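PDB 4Q0S: L-Ribose isomerase from Acinetobacter, which probably interconverts the aldopentose L-ribose and its ketose L-ribulose, working in a cupin barrel that binds cobalt and the sugar alcohol ribitol. Local coordinates for residues I51-D56 and F113-H118; A55-A60 and K169-S174; E134-P139 and S159-G164; V165-P168 and S174-K177; N243-V246 and A250-G253. One frame throughout, in Å; residues are numbered along the deposited sequence.

Contact 1 (I51-D56 and F113-H118). With CO (cobalt (II) ion), chain B; RB0 (D-ribitol), chain C.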
# COMPACT_ATOMS: atom_id res chain seq x y z
N ILE A 51 2.80 -19.34 15.92
CA ILE A 51 3.31 -20.70 16.06
C ILE A 51 4.77 -20.81 16.53
O ILE A 51 5.65 -20.10 16.05
CB ILE A 51 3.18 -21.44 14.70
CG1 ILE A 51 1.74 -21.36 14.21
CG2 ILE A 51 3.61 -22.91 14.84
CD1 ILE A 51 1.57 -21.72 12.73
N VAL A 52 5.00 -21.71 17.47
CA VAL A 52 6.35 -21.96 17.99
C VAL A 52 6.54 -23.46 17.76
O VAL A 52 5.78 -24.28 18.28
CB VAL A 52 6.44 -21.63 19.50
CG1 VAL A 52 7.85 -21.88 20.00
CG2 VAL A 52 6.05 -20.17 19.72
N PHE A 53 7.55 -23.82 16.96
CA PHE A 53 7.79 -25.22 16.61
C PHE A 53 8.61 -26.04 17.60
O PHE A 53 9.77 -26.38 17.33
CB PHE A 53 8.44 -25.30 15.22
CG PHE A 53 7.60 -24.70 14.12
CD1 PHE A 53 7.72 -23.35 13.79
CD2 PHE A 53 6.70 -25.49 13.41
CE1 PHE A 53 6.95 -22.79 12.77
CE2 PHE A 53 5.92 -24.94 12.38
CZ PHE A 53 6.05 -23.59 12.06
N GLY A 54 8.01 -26.37 18.73
CA GLY A 54 8.71 -27.16 19.72
C GLY A 54 9.03 -26.44 21.01
O GLY A 54 9.29 -25.24 21.02
N ALA A 55 9.03 -27.20 22.10
CA ALA A 55 9.30 -26.69 23.44
C ALA A 55 10.57 -25.86 23.57
O ALA A 55 10.57 -24.83 24.25
CB ALA A 55 9.35 -27.86 24.43
N ASP A 56 11.65 -26.29 22.95
CA ASP A 56 12.90 -25.55 23.04
C ASP A 56 12.93 -24.31 22.15
O ASP A 56 13.93 -23.59 22.10
CB ASP A 56 14.09 -26.46 22.72
CG ASP A 56 13.93 -27.19 21.41
OD1 ASP A 56 13.61 -26.54 20.40
OD2 ASP A 56 14.12 -28.43 21.40
N PHE A 113 12.76 -18.99 11.51
CA PHE A 113 12.47 -19.92 10.42
C PHE A 113 11.12 -20.62 10.47
O PHE A 113 10.50 -20.75 11.52
CB PHE A 113 13.47 -21.09 10.40
CG PHE A 113 14.91 -20.71 10.25
CD1 PHE A 113 15.59 -20.04 11.26
CD2 PHE A 113 15.62 -21.11 9.12
CE1 PHE A 113 16.95 -19.78 11.15
CE2 PHE A 113 16.98 -20.86 9.00
CZ PHE A 113 17.65 -20.19 10.01
N CYS A 114 10.69 -21.09 9.30
CA CYS A 114 9.53 -21.95 9.17
C CYS A 114 10.43 -23.19 8.97
O CYS A 114 11.12 -23.30 7.96
CB CYS A 114 8.73 -21.69 7.90
SG CYS A 114 7.46 -22.96 7.58
N PRO A 115 10.47 -24.10 9.95
CA PRO A 115 11.31 -25.31 9.91
C PRO A 115 11.16 -26.33 8.78
O PRO A 115 10.12 -26.45 8.14
CB PRO A 115 11.08 -25.92 11.29
CG PRO A 115 9.65 -25.62 11.52
CD PRO A 115 9.55 -24.16 11.10
N PRO A 116 12.25 -27.09 8.52
CA PRO A 116 12.26 -28.12 7.48
C PRO A 116 11.08 -29.08 7.60
O PRO A 116 10.83 -29.64 8.67
CB PRO A 116 13.59 -28.83 7.72
CG PRO A 116 14.48 -27.70 8.12
CD PRO A 116 13.59 -26.93 9.10
N HIS A 117 10.37 -29.27 6.50
CA HIS A 117 9.24 -30.17 6.47
C HIS A 117 8.81 -30.38 5.03
O HIS A 117 9.32 -29.71 4.12
CB HIS A 117 8.06 -29.59 7.27
CG HIS A 117 7.47 -28.36 6.65
ND1 HIS A 117 8.11 -27.14 6.64
CD2 HIS A 117 6.30 -28.18 5.98
CE1 HIS A 117 7.38 -26.26 5.99
NE2 HIS A 117 6.27 -26.86 5.58
N HIS A 118 7.91 -31.32 4.81
CA HIS A 118 7.40 -31.55 3.48
C HIS A 118 5.96 -32.01 3.60
O HIS A 118 5.53 -32.44 4.67
CB HIS A 118 8.24 -32.60 2.72
CG HIS A 118 7.95 -34.02 3.09
ND1 HIS A 118 8.51 -34.62 4.20
CD2 HIS A 118 7.18 -34.96 2.49
CE1 HIS A 118 8.09 -35.88 4.26
NE2 HIS A 118 7.28 -36.10 3.24
CO CO B . 5.02 -26.13 3.79
C1 RB0 C . 3.86 -24.27 8.00
O1 RB0 C . 3.60 -24.70 9.33
C2 RB0 C . 2.55 -24.10 7.25
O2 RB0 C . 1.98 -25.38 6.97
C3 RB0 C . 2.76 -23.29 5.96
O3 RB0 C . 1.51 -22.95 5.39
C4 RB0 C . 3.61 -24.03 4.92
O4 RB0 C . 3.59 -25.43 5.18
C5 RB0 C . 5.05 -23.51 4.95
O5 RB0 C . 5.79 -24.08 3.87
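Phe53 and Pro115 meet ring against ring at about a right angle. The pyrrolidine stands on the benzene face on its CD and CG corner: Pro115 CD lies 3.4 Å from the centroid of the Phe53 ring, only 14° off the normal, a CH-pi contact, while Pro115 CG comes within 3.4 Å of Phe53 CG. The opposite face of the phenyl ring is met nearer its rim by Ile51 CG2, so the ring is clamped between a residue of its own strand end and the proline. With CG anti to the carbonyl carbon (chi1 -59°), Phe53 leaves its inverse gamma turn pointing at strand 113-118 and brings its far edge to the ligand, where Phe53 CZ is 3.8 Å from ribitol O1, near the ring plane.

The same proline also steadies a metal ligand. Pro115 O accepts a 2.6 Å hydrogen bond from His117 ND1, close to the ring plane and fairly straight at 160°. This helps fix the rotation of the imidazole and turns its other nitrogen to the metal, so that His117 NE2 binds the cobalt(II) ion at 2.3 Å. Ribitol chelates the ion through O4 and O5, and Cys114 SG reaches ribitol C5 at 3.6 Å. His119, Glu124 and His199 complete the protein side of the site; Arg254 and Glu215 hydrogen-bond to the sugar alcohol. Three histidines and one glutamate on strands and turns inside a beta barrel are the classic metal site of the cupin fold, here occupied by a chelating polyol.

Contact 2 (A55-A60 and K169-S174)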
# COMPACT_ATOMS: atom_id res chain seq x y z
N ALA A 55 9.03 -27.20 22.10
CA ALA A 55 9.30 -26.69 23.44
C ALA A 55 10.57 -25.86 23.57
O ALA A 55 10.57 -24.83 24.25
CB ALA A 55 9.35 -27.86 24.43
N ASP A 56 11.65 -26.29 22.95
CA ASP A 56 12.90 -25.55 23.04
C ASP A 56 12.93 -24.31 22.15
O ASP A 56 13.93 -23.59 22.10
CB ASP A 56 14.09 -26.46 22.72
CG ASP A 56 13.93 -27.19 21.41
OD1 ASP A 56 13.61 -26.54 20.40
OD2 ASP A 56 14.12 -28.43 21.40
N GLN A 57 11.83 -24.06 21.44
CA GLN A 57 11.77 -22.90 20.55
C GLN A 57 11.16 -21.69 21.24
O GLN A 57 11.24 -20.57 20.73
CB GLN A 57 10.99 -23.23 19.28
CG GLN A 57 11.74 -24.21 18.39
CD GLN A 57 13.17 -23.78 18.17
OE1 GLN A 57 13.44 -22.78 17.51
NE2 GLN A 57 14.10 -24.52 18.75
N TYR A 58 10.56 -21.91 22.40
CA TYR A 58 9.96 -20.83 23.15
C TYR A 58 11.04 -19.87 23.63
O TYR A 58 10.76 -18.72 23.96
CB TYR A 58 9.17 -21.39 24.33
CG TYR A 58 7.81 -21.90 23.91
CD1 TYR A 58 6.74 -21.02 23.75
CD2 TYR A 58 7.61 -23.25 23.61
CE1 TYR A 58 5.50 -21.47 23.30
CE2 TYR A 58 6.38 -23.71 23.16
CZ TYR A 58 5.33 -22.81 23.00
OH TYR A 58 4.12 -23.25 22.52
N ASP A 59 12.29 -20.33 23.64
CA ASP A 59 13.39 -19.48 24.06
C ASP A 59 13.54 -18.31 23.10
O ASP A 59 14.36 -17.42 23.32
CB ASP A 59 14.71 -20.25 24.13
CG ASP A 59 14.89 -20.98 25.45
OD1 ASP A 59 14.45 -20.46 26.49
OD2 ASP A 59 15.50 -22.07 25.45
N ALA A 60 12.77 -18.31 22.02
CA ALA A 60 12.83 -17.22 21.07
C ALA A 60 12.36 -15.97 21.81
O ALA A 60 12.76 -14.85 21.48
CB ALA A 60 11.93 -17.50 19.88
N LYS A 169 19.75 -23.79 17.37
CA LYS A 169 20.55 -24.73 18.14
C LYS A 169 19.78 -26.02 18.35
O LYS A 169 18.64 -26.00 18.83
CB LYS A 169 20.91 -24.13 19.51
CG LYS A 169 21.70 -22.83 19.45
CD LYS A 169 23.04 -23.02 18.75
CE LYS A 169 23.88 -21.76 18.83
NZ LYS A 169 23.11 -20.57 18.35
N GLY A 170 20.40 -27.14 17.99
CA GLY A 170 19.75 -28.42 18.15
C GLY A 170 18.81 -28.78 17.02
O GLY A 170 18.10 -29.78 17.09
N ARG A 171 18.80 -27.96 15.97
CA ARG A 171 17.93 -28.20 14.81
C ARG A 171 18.76 -28.18 13.53
O ARG A 171 18.23 -28.41 12.44
CB ARG A 171 16.86 -27.10 14.72
CG ARG A 171 15.93 -26.99 15.92
CD ARG A 171 14.96 -28.15 16.00
NE ARG A 171 14.12 -28.08 17.19
CZ ARG A 171 12.91 -27.52 17.23
NH1 ARG A 171 12.38 -26.98 16.14
NH2 ARG A 171 12.22 -27.52 18.36
N GLU A 172 20.06 -27.91 13.66
CA GLU A 172 20.93 -27.83 12.50
C GLU A 172 20.80 -28.96 11.49
O GLU A 172 20.54 -28.72 10.31
CB GLU A 172 22.40 -27.71 12.94
CG GLU A 172 22.70 -26.47 13.76
CD GLU A 172 22.61 -26.72 15.25
OE1 GLU A 172 21.80 -27.57 15.66
OE2 GLU A 172 23.34 -26.05 16.01
N SER A 173 20.96 -30.19 11.95
CA SER A 173 20.89 -31.36 11.07
C SER A 173 19.58 -31.51 10.31
O SER A 173 19.54 -32.17 9.27
CB SER A 173 21.17 -32.63 11.87
OG SER A 173 20.17 -32.87 12.84
N SER A 174 18.50 -30.91 10.80
CA SER A 174 17.22 -31.03 10.12
C SER A 174 17.26 -30.34 8.76
O SER A 174 16.41 -30.60 7.90
CB SER A 174 16.10 -30.44 10.98
OG SER A 174 16.23 -29.03 11.11
O HOH W 1 17.02 -23.56 19.34
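A salt bridge joins two loops at the border of the barrel: Asp56 OD1 meets Arg171 NH2 at 2.7 Å, linking the turn after strand 50-52 to the long connection between strands 132-137 and 180-185. The two side chains come from opposite directions, and their flat groups do not lie in one plane, carboxylate and guanidinium being turned 61° apart. The pairing therefore runs through one oxygen and one nitrogen and is not a two-pronged bridge.

Gln57 supplies the cover. Its chain bends at chi2 and folds over the guanidinium, with Gln57 NE2 above one face of the group, 3.6 Å from Arg171 CZ, while its aliphatic part packs Gln57 CG 3.3 Å from Arg171 NH2. The amide does not lie flat on the guanidinium, since the planes differ by 47°. From this position Gln57 NE2 gives a nearly straight hydrogen bond (168°) to Asp56 OD1, 2.7 Å long and on the anti side of the carboxylate but tilted out of its plane; it also donates to a water, which in turn donates to Lys169 O, 3.0 Å away, as a second tie between the loops.

Glu72 is the shared outside partner: its carboxylate forms a salt bridge with Arg171 NH1, and its backbone N donates to Gln57 OE1. Arg171 NH2 also donates to Phe53 O. Asp56 OD1 thus receives both an amide N-H and a guanidinium group, and the buried arginine faces two carboxylates, which probably compensate its charge and favour its protonated form.

Contact 3 (E134-P139 and S159-G164)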
# COMPACT_ATOMS: atom_id res chain seq x y z
N GLU A 134 14.33 -16.28 2.25
CA GLU A 134 15.39 -17.21 1.92
C GLU A 134 14.81 -18.61 2.09
O GLU A 134 14.49 -19.04 3.21
CB GLU A 134 16.61 -17.00 2.82
CG GLU A 134 17.39 -15.74 2.45
CD GLU A 134 18.71 -15.61 3.19
OE1 GLU A 134 19.74 -15.43 2.51
OE2 GLU A 134 18.73 -15.68 4.43
N VAL A 135 14.66 -19.29 0.97
CA VAL A 135 14.10 -20.63 0.94
C VAL A 135 15.19 -21.68 0.79
O VAL A 135 16.10 -21.54 -0.03
CB VAL A 135 13.09 -20.78 -0.23
CG1 VAL A 135 12.33 -22.10 -0.12
CG2 VAL A 135 12.12 -19.60 -0.24
N PHE A 136 15.08 -22.72 1.59
CA PHE A 136 16.02 -23.83 1.56
C PHE A 136 15.14 -25.01 1.20
O PHE A 136 14.07 -25.18 1.78
CB PHE A 136 16.65 -24.01 2.95
CG PHE A 136 17.20 -22.74 3.53
CD1 PHE A 136 18.43 -22.23 3.11
CD2 PHE A 136 16.46 -22.02 4.47
CE1 PHE A 136 18.91 -21.01 3.61
CE2 PHE A 136 16.93 -20.81 4.97
CZ PHE A 136 18.16 -20.30 4.54
N TYR A 137 15.57 -25.81 0.23
CA TYR A 137 14.75 -26.95 -0.16
C TYR A 137 15.52 -28.05 -0.88
O TYR A 137 16.66 -27.87 -1.30
CB TYR A 137 13.61 -26.48 -1.07
CG TYR A 137 14.09 -25.96 -2.41
CD1 TYR A 137 14.66 -24.70 -2.53
CD2 TYR A 137 13.96 -26.74 -3.57
CE1 TYR A 137 15.10 -24.22 -3.76
CE2 TYR A 137 14.40 -26.27 -4.80
CZ TYR A 137 14.96 -25.01 -4.89
OH TYR A 137 15.38 -24.52 -6.11
N SER A 138 14.85 -29.20 -1.01
CA SER A 138 15.41 -30.36 -1.69
C SER A 138 14.78 -30.36 -3.08
O SER A 138 13.56 -30.43 -3.21
CB SER A 138 15.04 -31.64 -0.95
OG SER A 138 15.53 -32.78 -1.66
N PRO A 139 15.61 -30.29 -4.13
CA PRO A 139 15.14 -30.28 -5.51
C PRO A 139 14.50 -31.60 -5.96
O PRO A 139 13.83 -31.65 -7.00
CB PRO A 139 16.40 -29.93 -6.30
CG PRO A 139 17.47 -30.56 -5.48
CD PRO A 139 17.08 -30.20 -4.07
N SER A 159 20.31 -22.47 -6.23
CA SER A 159 21.71 -22.20 -5.95
C SER A 159 22.15 -22.79 -4.62
O SER A 159 21.33 -23.24 -3.82
CB SER A 159 21.94 -20.69 -5.90
OG SER A 159 21.39 -20.04 -7.03
N PRO A 160 23.46 -22.83 -4.38
CA PRO A 160 23.91 -23.37 -3.10
C PRO A 160 23.59 -22.33 -2.04
O PRO A 160 23.26 -21.19 -2.36
CB PRO A 160 25.42 -23.53 -3.30
CG PRO A 160 25.75 -22.44 -4.27
CD PRO A 160 24.61 -22.53 -5.26
N TRP A 161 23.67 -22.74 -0.78
CA TRP A 161 23.39 -21.83 0.32
C TRP A 161 24.46 -20.75 0.37
O TRP A 161 25.62 -20.99 0.03
CB TRP A 161 23.45 -22.56 1.65
CG TRP A 161 22.28 -23.38 2.01
CD1 TRP A 161 21.50 -24.13 1.18
CD2 TRP A 161 21.81 -23.63 3.34
NE1 TRP A 161 20.58 -24.84 1.92
CE2 TRP A 161 20.75 -24.55 3.25
CE3 TRP A 161 22.19 -23.16 4.60
CZ2 TRP A 161 20.06 -25.02 4.37
CZ3 TRP A 161 21.51 -23.62 5.72
CH2 TRP A 161 20.46 -24.54 5.59
N PRO A 162 24.08 -19.54 0.78
CA PRO A 162 25.10 -18.50 0.87
C PRO A 162 25.82 -18.88 2.17
O PRO A 162 25.33 -19.73 2.92
CB PRO A 162 24.29 -17.21 1.01
CG PRO A 162 23.06 -17.68 1.75
CD PRO A 162 22.74 -18.99 1.05
N GLU A 163 26.96 -18.27 2.46
CA GLU A 163 27.66 -18.61 3.69
C GLU A 163 27.13 -17.88 4.92
O GLU A 163 26.53 -16.81 4.80
CB GLU A 163 29.15 -18.30 3.55
CG GLU A 163 29.87 -19.16 2.53
CD GLU A 163 31.35 -18.89 2.53
OE1 GLU A 163 31.74 -17.72 2.30
OE2 GLU A 163 32.13 -19.84 2.76
N GLY A 164 27.37 -18.46 6.09
CA GLY A 164 26.97 -17.85 7.34
C GLY A 164 25.51 -17.89 7.73
O GLY A 164 25.02 -16.95 8.36
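Phe136 and Trp161 both carry CG anti to the carbonyl carbon, at chi1 -50° and -78°, and these torsions bring the two rings together between strand 132-137 and the loop after it. The side chains cross at about a right angle. Phe136 puts its CD1 corner over one face of the indole, off toward the rim, with Phe136 CD1 3.3 Å from Trp161 CE2 and 3.5 Å from Trp161 CZ2. The planes differ by 43°, an oblique pairing, neither a stack nor an edge-to-face contact, and the centroids of the phenyl and the six-membered indole ring are 4.3 Å apart.

Beside them the extended Glu134 passes Pro162 more loosely, Glu134 OE1 lying 4.1 Å from Pro162 CG. Its carboxylate is engaged by other residues: Tyr181 OH hydrogen-bonds to Glu134 OE1, and Arg202 forms a salt bridge with Glu134 OE2. Trp161 NE1 is likewise occupied, donating to Leu178 O.

Between the segments no hydrogen bond or salt bridge forms, and the contact rests mainly on aromatic packing, while hydrogen bonds to residues beyond it help fix the indole rotation and hold the glutamate, leaving aromatic carbon to fasten the loop onto the sheet.

Contact 4 (V165-P168 and S174-K177)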
# COMPACT_ATOMS: atom_id res chain seq x y z
N VAL A 165 24.80 -18.96 7.38
CA VAL A 165 23.40 -19.06 7.74
C VAL A 165 23.30 -19.69 9.13
O VAL A 165 23.60 -20.87 9.31
CB VAL A 165 22.61 -19.92 6.73
CG1 VAL A 165 21.18 -20.13 7.21
CG2 VAL A 165 22.62 -19.24 5.36
N ALA A 166 22.89 -18.89 10.12
CA ALA A 166 22.75 -19.37 11.48
C ALA A 166 21.47 -20.18 11.63
O ALA A 166 20.37 -19.67 11.39
CB ALA A 166 22.74 -18.20 12.46
N LEU A 167 21.61 -21.44 12.02
CA LEU A 167 20.47 -22.33 12.20
C LEU A 167 20.15 -22.47 13.68
O LEU A 167 21.01 -22.25 14.54
CB LEU A 167 20.79 -23.70 11.59
CG LEU A 167 21.04 -23.74 10.08
CD1 LEU A 167 21.43 -25.15 9.66
CD2 LEU A 167 19.78 -23.30 9.35
N PRO A 168 18.91 -22.85 14.01
CA PRO A 168 18.53 -23.00 15.42
C PRO A 168 19.38 -24.06 16.12
O PRO A 168 19.70 -25.11 15.54
CB PRO A 168 17.05 -23.41 15.34
CG PRO A 168 16.59 -22.81 14.03
CD PRO A 168 17.76 -23.09 13.12
N SER A 174 18.50 -30.91 10.80
CA SER A 174 17.22 -31.03 10.12
C SER A 174 17.26 -30.34 8.76
O SER A 174 16.41 -30.60 7.90
CB SER A 174 16.10 -30.44 10.98
OG SER A 174 16.23 -29.03 11.11
N TYR A 175 18.25 -29.47 8.56
CA TYR A 175 18.39 -28.72 7.31
C TYR A 175 19.33 -29.36 6.28
O TYR A 175 19.37 -28.93 5.13
CB TYR A 175 18.88 -27.30 7.61
CG TYR A 175 17.90 -26.45 8.39
CD1 TYR A 175 17.70 -26.64 9.75
CD2 TYR A 175 17.15 -25.45 7.74
CE1 TYR A 175 16.78 -25.87 10.46
CE2 TYR A 175 16.23 -24.67 8.44
CZ TYR A 175 16.05 -24.88 9.80
OH TYR A 175 15.14 -24.12 10.49
N GLU A 176 20.08 -30.37 6.71
CA GLU A 176 21.05 -31.08 5.87
C GLU A 176 20.64 -31.34 4.43
O GLU A 176 21.38 -31.00 3.51
CB GLU A 176 21.42 -32.41 6.52
CG GLU A 176 22.53 -32.34 7.55
CD GLU A 176 23.83 -31.83 6.97
OE1 GLU A 176 24.05 -30.60 6.98
OE2 GLU A 176 24.63 -32.67 6.49
N LYS A 177 19.48 -31.95 4.23
CA LYS A 177 19.00 -32.29 2.90
C LYS A 177 18.43 -31.14 2.07
O LYS A 177 18.17 -31.30 0.87
CB LYS A 177 17.95 -33.40 2.99
CG LYS A 177 18.51 -34.78 3.31
CD LYS A 177 17.38 -35.79 3.41
CE LYS A 177 17.88 -37.22 3.29
NZ LYS A 177 18.83 -37.60 4.37
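Leu167 lays a methyl on the ring face of Tyr175, a CH-pi contact inside the long loop that links strands 132-137 and 180-185 of the cupin barrel. Leu167 CD2 sits 3.7 Å from the centroid of the Tyr175 ring, 8° off the normal, and so almost over the middle of the face. The second methyl reaches back toward the base of the tyrosine, with Leu167 CD1 3.9 Å from Tyr175 CB.

Conformation explains this fit. Leu167 has its CG anti to the carbonyl carbon (chi1 -63°), and its chi2 of 176° spreads the two methyls along the tyrosine, one over the ring and one beside its stem. Tyr175 likewise has CG beside its backbone N, and the two side chains slide past each other in opposite directions. The phenol end consequently arrives at Pro168, which crosses the tyrosine at about a right angle and meets the ring obliquely.

Phe113 of strand 113-118 packs against Leu167 and Pro168, and its ring also meets that of Tyr175, while Trp161 touches the tyrosine as well. Through these neighbours the loop is laid onto the sheet. The phenol hydroxyl is not left to its apolar surroundings, since Tyr175 OH is hydrogen-bonded to Glu72 OE2. Next to that polar end, the proline ring edge contributes Pro168 CD, 3.9 Å from Tyr175 OH and 4.0 Å from Tyr175 CE1.

Contact 5 (N243-V246 and A250-G253). With NCO (cobalt hexammine(III)), chain E.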
# COMPACT_ATOMS: atom_id res chain seq x y z
N ASN A 243 1.49 -32.71 7.43
CA ASN A 243 2.72 -32.01 7.79
C ASN A 243 3.72 -33.04 8.28
O ASN A 243 3.42 -33.83 9.17
CB ASN A 243 2.48 -30.98 8.89
CG ASN A 243 1.69 -29.78 8.42
OD1 ASN A 243 1.68 -29.45 7.23
ND2 ASN A 243 1.03 -29.10 9.36
N ASP A 244 4.91 -33.02 7.69
CA ASP A 244 5.95 -33.96 8.09
C ASP A 244 7.22 -33.16 8.33
O ASP A 244 7.99 -32.90 7.40
CB ASP A 244 6.19 -34.98 6.98
CG ASP A 244 6.96 -36.20 7.45
OD1 ASP A 244 7.85 -36.06 8.33
OD2 ASP A 244 6.69 -37.31 6.94
N PHE A 245 7.44 -32.76 9.58
CA PHE A 245 8.62 -31.99 9.94
C PHE A 245 9.81 -32.92 10.12
O PHE A 245 9.66 -34.02 10.67
CB PHE A 245 8.36 -31.19 11.22
CG PHE A 245 7.36 -30.09 11.04
CD1 PHE A 245 7.77 -28.81 10.66
CD2 PHE A 245 5.99 -30.34 11.17
CE1 PHE A 245 6.84 -27.80 10.42
CE2 PHE A 245 5.05 -29.33 10.93
CZ PHE A 245 5.48 -28.06 10.55
N VAL A 246 10.98 -32.49 9.66
CA VAL A 246 12.19 -33.29 9.78
C VAL A 246 12.53 -33.50 11.26
O VAL A 246 12.93 -34.60 11.66
CB VAL A 246 13.38 -32.61 9.08
CG1 VAL A 246 14.64 -33.45 9.24
CG2 VAL A 246 13.07 -32.41 7.61
N ALA A 250 9.41 -30.33 16.23
CA ALA A 250 8.60 -29.39 15.47
C ALA A 250 7.16 -29.84 15.21
O ALA A 250 6.24 -29.03 15.27
CB ALA A 250 9.28 -29.08 14.15
N ASN A 251 6.97 -31.12 14.93
CA ASN A 251 5.63 -31.65 14.64
C ASN A 251 4.64 -31.46 15.78
O ASN A 251 3.47 -31.15 15.55
CB ASN A 251 5.70 -33.14 14.30
CG ASN A 251 5.43 -33.41 12.83
OD1 ASN A 251 6.30 -33.23 11.98
ND2 ASN A 251 4.21 -33.85 12.52
N THR A 252 5.10 -31.66 17.01
CA THR A 252 4.24 -31.53 18.18
C THR A 252 3.77 -30.10 18.44
O THR A 252 2.59 -29.79 18.29
CB THR A 252 4.96 -32.06 19.43
OG1 THR A 252 6.15 -31.30 19.66
CG2 THR A 252 5.33 -33.52 19.25
N GLY A 253 4.70 -29.23 18.83
CA GLY A 253 4.36 -27.85 19.12
C GLY A 253 3.67 -27.09 18.00
O GLY A 253 3.17 -25.99 18.21
CO NCO E . 9.57 -37.76 11.28
N1 NCO E . 8.85 -39.03 10.22
N2 NCO E . 8.93 -38.61 12.74
N3 NCO E . 10.21 -36.90 9.81
N4 NCO E . 8.03 -36.81 11.17
N5 NCO E . 11.10 -38.70 11.39
N6 NCO E . 10.28 -36.48 12.34
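Asp244, Phe245 and Val246 line the pocket of a bound cobalt hexammine(III), and the strand that carries them is held from behind by Asn251 of helix 248-254. Asn251 OD1 accepts a hydrogen bond from Phe245 N, 2.7 Å long with an angle of 152° at the hydrogen, and the donor lies in the carbonyl plane. The other end of the same amide gives only a weak bond, from Asn251 ND2 to Asn243 O at 3.4 Å. One asparagine side chain thus reaches the backbone at two places, Phe245 in strand 244-245 and Asn243 just before it; this is the edge strand beside 113-118 in a cupin barrel sheet.

Asn251 OD1 also lies near the plane of the Phe245 ring at its edge, 3.0 Å from Phe245 CD2, with ring and amide turned 83° apart. Ala250 CB packs at 3.7 Å on Phe245 CB. The phenylalanine, CG anti to its carbonyl carbon (chi1 -68°), points inward, where it stacks on His117 and touches the ribitol.

Asp244 turns the other way: Asp244 OD1 takes ammine N3 and N4 of the complex at 2.9 Å each. Phe245 O accepts from three ammines, the nearest being N6 at 3.0 Å, and Asp248 adds a further carboxylate.

From the N terminus, strand 50-52 and the turn after it open two long loops. Contact 1 closes the shorter on strand 113-118, and contact 2 closes the longer on 169-174; the two share Ala55 and Asp56. Inside the loop of contact 2 lies contact 3, which folds 159-164 back on strand 132-137. Contact 4 follows within the same long connection and crosses the end of contact 2, with Ser174 common to both. Contact 5 closes last, a short local loop from strand 244-245 to helix 248-254. Contacts 1, 3 and 5 reach one five-stranded sheet; contact 2 ties the long connection to the turn after strand 50-52 of the six-stranded sheet, and contact 4 closes the connection on itself.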